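Local coordinates for resiniferatoxin-binding, phosphotriesterase-related protein (Rhodobacter sphaeroides 2.4.1, PDB 3K2G), which probably hydrolyses phosphoric ester bonds at a binuclear zinc centre, as a TIM-barrel member of the phosphotriesterase family, at residues 190-195 against 206-211; 135-140 against 186-191. All blocks are in the same frame, centred on the assembly; numbering follows the deposited sequence.

Contact 1: 190-195 against 206-211; sequences KSLRGA and LMVHLP. With ZN (zinc ion), chain J.
Leu192 lays its CD1 methyl against Val208, the two side chains crossing at about a right angle with CD1 3.8 Å from Val208 CG2. The torsion explains the reach: CG stands anti to the backbone N (chi1 -176°), which carries the methyls from the helix flank over to the strand. One helical turn on, Ala195 points toward the strand, and its CB meets Leu206 CD1 at 3.9 Å. The pairing advances in opposite senses along the two segments, as befits a helix running antiparallel to the strand it covers. Helix 186-202 links the parallel neighbouring strands 175-178 and 206-208 as the helix of a beta-alpha-beta crossover of the TIM barrel, and Ile178 lies beside the contact. Immediately after the strand, His209 binds zinc through ND1 at 2.1 Å. Water 1 lies 2.1 Å and water 2 lies 2.4 Å from the same zinc; Glu177 and His238 also bind it, with Tyr136 a more distant member of the site. No hydrogen bond links the two segments, and all four touching residues are buried, so the chemistry implies apolar cohesion behind a metal ligand placed, as usual in TIM barrels, at the strand's C-terminal end.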
loop_
_atom_site.group_PDB
_atom_site.type_symbol
_atom_site.label_atom_id
_atom_site.label_comp_id
_atom_site.label_asym_id
_atom_site.label_seq_id
_atom_site.Cartn_x
_atom_site.Cartn_y
_atom_site.Cartn_z
ATOM N N LYS B 190 -28.530 -14.389 -21.030
ATOM C CA LYS B 190 -29.670 -15.295 -21.146
ATOM C C LYS B 190 -29.257 -16.649 -20.590
ATOM O O LYS B 190 -30.011 -17.299 -19.867
ATOM C CB LYS B 190 -30.080 -15.461 -22.609
ATOM C CG LYS B 190 -31.300 -16.358 -22.815
ATOM C CD LYS B 190 -31.527 -16.655 -24.291
ATOM C CE LYS B 190 -30.377 -17.465 -24.868
ATOM N NZ LYS B 190 -30.490 -17.646 -26.339
ATOM N N SER B 191 -28.050 -17.069 -20.946
ATOM C CA SER B 191 -27.514 -18.336 -20.483
ATOM C C SER B 191 -27.464 -18.360 -18.957
ATOM O O SER B 191 -27.910 -19.320 -18.327
ATOM C CB SER B 191 -26.105 -18.538 -21.047
ATOM O OG SER B 191 -25.472 -19.657 -20.458
ATOM N N LEU B 192 -26.920 -17.299 -18.370
ATOM C CA LEU B 192 -26.803 -17.203 -16.918
ATOM C C LEU B 192 -28.158 -17.151 -16.220
ATOM O O LEU B 192 -28.322 -17.718 -15.143
ATOM C CB LEU B 192 -25.975 -15.974 -16.528
ATOM C CG LEU B 192 -25.712 -15.823 -15.023
ATOM C CD1 LEU B 192 -25.011 -17.067 -14.499
ATOM C CD2 LEU B 192 -24.873 -14.584 -14.758
ATOM N N ARG B 193 -29.121 -16.461 -16.826
ATOM C CA ARG B 193 -30.458 -16.368 -16.248
ATOM C C ARG B 193 -31.110 -17.748 -16.235
ATOM O O ARG B 193 -31.752 -18.131 -15.257
ATOM C CB ARG B 193 -31.326 -15.384 -17.041
ATOM C CG ARG B 193 -30.915 -13.924 -16.889
ATOM C CD ARG B 193 -31.903 -12.993 -17.581
ATOM N NE ARG B 193 -31.574 -11.579 -17.399
ATOM C CZ ARG B 193 -31.634 -10.932 -16.238
ATOM N NH1 ARG B 193 -32.012 -11.564 -15.137
ATOM N NH2 ARG B 193 -31.310 -9.649 -16.175
ATOM N N GLY B 194 -30.929 -18.498 -17.317
ATOM C CA GLY B 194 -31.497 -19.834 -17.388
ATOM C C GLY B 194 -30.838 -20.737 -16.358
ATOM O O GLY B 194 -31.485 -21.599 -15.756
ATOM N N ALA B 195 -29.542 -20.537 -16.148
ATOM C CA ALA B 195 -28.809 -21.335 -15.177
ATOM C C ALA B 195 -29.294 -21.021 -13.760
ATOM O O ALA B 195 -29.472 -21.927 -12.948
ATOM C CB ALA B 195 -27.315 -21.063 -15.296
ATOM N N LEU B 206 -24.417 -23.640 -8.173
ATOM C CA LEU B 206 -24.226 -22.904 -9.419
ATOM C C LEU B 206 -22.791 -22.384 -9.483
ATOM O O LEU B 206 -22.301 -21.760 -8.543
ATOM C CB LEU B 206 -25.211 -21.734 -9.496
ATOM C CG LEU B 206 -25.073 -20.771 -10.679
ATOM C CD1 LEU B 206 -25.374 -21.506 -11.985
ATOM C CD2 LEU B 206 -26.028 -19.596 -10.496
HETATM N N MSE B 207 -22.121 -22.650 -10.598
HETATM C CA MSE B 207 -20.739 -22.230 -10.785
HETATM C C MSE B 207 -20.656 -21.334 -12.009
HETATM O O MSE B 207 -21.110 -21.703 -13.095
HETATM C CB MSE B 207 -19.844 -23.457 -10.961
HETATM C CG MSE B 207 -18.352 -23.142 -11.113
HETATM SE SE MSE B 207 -17.311 -24.729 -11.227
HETATM C CE MSE B 207 -17.339 -25.238 -9.357
ATOM N N VAL B 208 -20.073 -20.156 -11.828
ATOM C CA VAL B 208 -19.965 -19.195 -12.912
ATOM C C VAL B 208 -18.539 -18.803 -13.284
ATOM O O VAL B 208 -17.744 -18.385 -12.437
ATOM C CB VAL B 208 -20.749 -17.903 -12.571
ATOM C CG1 VAL B 208 -20.718 -16.941 -13.746
ATOM C CG2 VAL B 208 -22.192 -18.245 -12.219
ATOM N N HIS B 209 -18.235 -18.931 -14.572
ATOM C CA HIS B 209 -16.935 -18.564 -15.108
ATOM C C HIS B 209 -16.876 -17.040 -15.194
ATOM O O HIS B 209 -17.758 -16.398 -15.760
ATOM C CB HIS B 209 -16.746 -19.148 -16.509
ATOM C CG HIS B 209 -15.677 -18.468 -17.310
ATOM N ND1 HIS B 209 -14.454 -19.050 -17.560
ATOM C CD2 HIS B 209 -15.638 -17.247 -17.896
ATOM C CE1 HIS B 209 -13.705 -18.218 -18.262
ATOM N NE2 HIS B 209 -14.399 -17.114 -18.478
ATOM N N LEU B 210 -15.818 -16.465 -14.638
ATOM C CA LEU B 210 -15.620 -15.017 -14.673
ATOM C C LEU B 210 -14.410 -14.700 -15.516
ATOM O O LEU B 210 -13.498 -15.523 -15.653
ATOM C CB LEU B 210 -15.401 -14.460 -13.277
ATOM C CG LEU B 210 -16.545 -14.469 -12.261
ATOM C CD1 LEU B 210 -16.081 -13.924 -10.901
ATOM C CD2 LEU B 210 -17.671 -13.624 -12.804
ATOM N N PRO B 211 -14.527 -13.671 -16.185
ATOM C CA PRO B 211 -13.326 -13.068 -16.765
ATOM C C PRO B 211 -12.436 -12.396 -15.710
ATOM O O PRO B 211 -12.751 -11.275 -15.336
ATOM C CB PRO B 211 -13.876 -11.948 -17.652
ATOM C CG PRO B 211 -15.128 -11.528 -16.988
ATOM C CD PRO B 211 -15.651 -12.750 -16.287
HETATM ZN ZN ZN J . -13.519 -20.911 -17.105
HETATM O O HOH W 1 -12.141 -22.531 -17.114
HETATM O O HOH W 2 -11.524 -20.328 -18.322
#

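Contact 2: 135-140 against 186-191; sequences YYLASS and AEEEKS. With DTV ((2S,3S)-1,4-dimercaptobutane-2,3-diol), chain K.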
loop_
_atom_site.group_PDB
_atom_site.type_symbol
_atom_site.label_atom_id
_atom_site.label_comp_id
_atom_site.label_asym_id
_atom_site.label_seq_id
_atom_site.Cartn_x
_atom_site.Cartn_y
_atom_site.Cartn_z
ATOM N N TYR B 135 -24.302 -23.742 -20.586
ATOM C CA TYR B 135 -23.531 -23.229 -21.708
ATOM C C TYR B 135 -22.360 -22.363 -21.266
ATOM O O TYR B 135 -22.407 -21.710 -20.223
ATOM C CB TYR B 135 -24.453 -22.446 -22.642
ATOM C CG TYR B 135 -25.456 -23.345 -23.334
ATOM C CD1 TYR B 135 -25.086 -24.115 -24.440
ATOM C CD2 TYR B 135 -26.756 -23.474 -22.848
ATOM C CE1 TYR B 135 -25.986 -24.993 -25.044
ATOM C CE2 TYR B 135 -27.661 -24.350 -23.441
ATOM C CZ TYR B 135 -27.270 -25.108 -24.538
ATOM O OH TYR B 135 -28.165 -25.984 -25.113
ATOM N N TYR B 136 -21.312 -22.363 -22.083
ATOM C CA TYR B 136 -20.099 -21.613 -21.805
ATOM C C TYR B 136 -20.101 -20.267 -22.528
ATOM O O TYR B 136 -21.163 -19.724 -22.841
ATOM C CB TYR B 136 -18.898 -22.459 -22.230
ATOM C CG TYR B 136 -17.596 -22.075 -21.582
ATOM C CD1 TYR B 136 -17.537 -21.770 -20.222
ATOM C CD2 TYR B 136 -16.410 -22.065 -22.316
ATOM C CE1 TYR B 136 -16.328 -21.470 -19.606
ATOM C CE2 TYR B 136 -15.197 -21.769 -21.708
ATOM C CZ TYR B 136 -15.162 -21.475 -20.353
ATOM O OH TYR B 136 -13.964 -21.215 -19.729
ATOM N N LEU B 137 -18.916 -19.727 -22.791
ATOM C CA LEU B 137 -18.804 -18.441 -23.464
ATOM C C LEU B 137 -19.459 -18.451 -24.844
ATOM O O LEU B 137 -19.542 -19.489 -25.504
ATOM C CB LEU B 137 -17.330 -18.032 -23.572
ATOM C CG LEU B 137 -16.610 -17.826 -22.232
ATOM C CD1 LEU B 137 -15.126 -17.585 -22.470
ATOM C CD2 LEU B 137 -17.232 -16.655 -21.487
ATOM N N ALA B 138 -19.923 -17.279 -25.266
ATOM C CA ALA B 138 -20.589 -17.099 -26.552
ATOM C C ALA B 138 -19.949 -17.849 -27.729
ATOM O O ALA B 138 -20.578 -18.720 -28.335
ATOM C CB ALA B 138 -20.678 -15.609 -26.873
ATOM N N SER B 139 -18.704 -17.510 -28.046
ATOM C CA SER B 139 -17.996 -18.132 -29.166
ATOM C C SER B 139 -17.973 -19.660 -29.168
ATOM O O SER B 139 -17.654 -20.274 -30.188
ATOM C CB SER B 139 -16.560 -17.598 -29.236
ATOM O OG SER B 139 -15.910 -17.699 -27.980
ATOM N N SER B 140 -18.313 -20.281 -28.044
ATOM C CA SER B 140 -18.308 -21.740 -27.971
ATOM C C SER B 140 -19.721 -22.311 -28.032
ATOM O O SER B 140 -19.901 -23.522 -28.187
ATOM C CB SER B 140 -17.654 -22.209 -26.672
ATOM O OG SER B 140 -18.540 -22.032 -25.577
ATOM N N ALA B 186 -25.584 -10.456 -24.535
ATOM C CA ALA B 186 -26.977 -10.755 -24.254
ATOM C C ALA B 186 -27.189 -12.263 -24.181
ATOM O O ALA B 186 -27.978 -12.749 -23.374
ATOM C CB ALA B 186 -27.861 -10.152 -25.333
ATOM N N GLU B 187 -26.478 -12.997 -25.030
ATOM C CA GLU B 187 -26.584 -14.449 -25.064
ATOM C C GLU B 187 -26.061 -15.048 -23.761
ATOM O O GLU B 187 -26.664 -15.960 -23.198
ATOM C CB GLU B 187 -25.783 -15.017 -26.242
ATOM C CG GLU B 187 -26.194 -14.482 -27.616
ATOM C CD GLU B 187 -25.871 -13.000 -27.817
ATOM O OE1 GLU B 187 -24.676 -12.630 -27.774
ATOM O OE2 GLU B 187 -26.815 -12.204 -28.024
ATOM N N GLU B 188 -24.934 -14.531 -23.287
ATOM C CA GLU B 188 -24.343 -15.030 -22.054
ATOM C C GLU B 188 -25.248 -14.695 -20.872
ATOM O O GLU B 188 -25.356 -15.479 -19.925
ATOM C CB GLU B 188 -22.946 -14.429 -21.872
ATOM C CG GLU B 188 -22.052 -14.672 -23.084
ATOM C CD GLU B 188 -20.703 -14.002 -22.982
ATOM O OE1 GLU B 188 -20.622 -12.906 -22.393
ATOM O OE2 GLU B 188 -19.724 -14.565 -23.511
ATOM N N GLU B 189 -25.905 -13.540 -20.939
ATOM C CA GLU B 189 -26.818 -13.111 -19.884
ATOM C C GLU B 189 -28.022 -14.046 -19.847
ATOM O O GLU B 189 -28.484 -14.438 -18.772
ATOM C CB GLU B 189 -27.302 -11.680 -20.129
ATOM C CG GLU B 189 -28.140 -11.124 -18.985
ATOM C CD GLU B 189 -28.613 -9.700 -19.228
ATOM O OE1 GLU B 189 -27.762 -8.815 -19.457
ATOM O OE2 GLU B 189 -29.839 -9.464 -19.178
ATOM N N LYS B 190 -28.530 -14.389 -21.030
ATOM C CA LYS B 190 -29.670 -15.295 -21.146
ATOM C C LYS B 190 -29.257 -16.649 -20.590
ATOM O O LYS B 190 -30.011 -17.299 -19.867
ATOM C CB LYS B 190 -30.080 -15.461 -22.609
ATOM C CG LYS B 190 -31.300 -16.358 -22.815
ATOM C CD LYS B 190 -31.527 -16.655 -24.291
ATOM C CE LYS B 190 -30.377 -17.465 -24.868
ATOM N NZ LYS B 190 -30.490 -17.646 -26.339
ATOM N N SER B 191 -28.050 -17.069 -20.946
ATOM C CA SER B 191 -27.514 -18.336 -20.483
ATOM C C SER B 191 -27.464 -18.360 -18.957
ATOM O O SER B 191 -27.910 -19.320 -18.327
ATOM C CB SER B 191 -26.105 -18.538 -21.047
ATOM O OG SER B 191 -25.472 -19.657 -20.458
HETATM S S1 DTV K . -11.292 -17.897 -21.718
HETATM C C1 DTV K . -11.986 -19.618 -21.605
HETATM C C2 DTV K . -11.130 -20.669 -22.312
HETATM O O2 DTV K . -9.852 -20.682 -21.696
HETATM C C3 DTV K . -11.772 -22.063 -22.190
HETATM O O3 DTV K . -11.851 -22.426 -20.832
HETATM C C4 DTV K . -10.970 -23.142 -22.918
HETATM S S4 DTV K . -12.035 -24.399 -23.673
HETATM O O HOH W 3 -26.331 -21.910 -19.483
#
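Tyr135 meets the helix through its CB, which lies 3.7 Å from Ser191 OG. Water 3 adds a polar bridge: it accepts from Tyr135 N, donates to Ser191 O and lies 2.6 Å from Ser191 OG, so one solvent molecule ties the loop backbone to both oxygens of the serine. The phenol end of Tyr135 instead bonds Glu156. Tyr136 turns its CB away from the helix. Its OH, which belongs to the zinc site at longer range, is hydrogen-bonded to O3 of the bound dimercaptobutanediol at 2.7 Å, while C3 of that ligand lies at the ring edge, in plane. Leu137 CG sits 4.1 Å above the centre of the Tyr136 ring plane, and the two leucine methyls divide their work: CD1 is 3.8 Å from the ligand's C1, whereas CD2 is 3.8 Å from Glu188 OE2. Ala138 N donates to Glu188 OE2 at 3.2 Å, nearly straight at 173°, using the oxygen's anti lone pair. The extended Glu188 chain beyond CG (chi2 176°) delivers the carboxylate there, and OE1 is held by Ser181 and Thr185 N, so both oxygens are engaged and the group's rotation is probably restricted. Ser140 closes the short 3-10 turn with N and OG both donating to Leu137 O, OG at 2.7 Å on a lone pair. This strand-to-helix loop of the TIM barrel, between strand 128-131 and helix 150-162, gives Tyr136 and Leu137 to the ligand pocket and packs through Ser191 and Glu188 on the opening turns of helix 186-202, while Tyr136 reaches Glu177 of strand 175-178.

How the contacts relate
Contact 1 and contact 2 have centres 8 Å apart, and their segments overlap at Lys190 and Ser191 of helix 186-202, although the touching residues differ. Along the chain the order is loop 135-140, the helix, then strand 206-208, so the helix's opening turns face the loop and the following turns face the strand. The two also meet directly at the zinc site: His209 ND1 and Tyr136 OH lie 3.1 Å apart beside one metal, the tyrosine at longer range, and His209 CD2 is 4.0 Å from Leu137 CD2. One helix of the barrel therefore contacts both the strand leading into a zinc-binding histidine and the loop bearing a zinc-site tyrosine beside the ligand pocket.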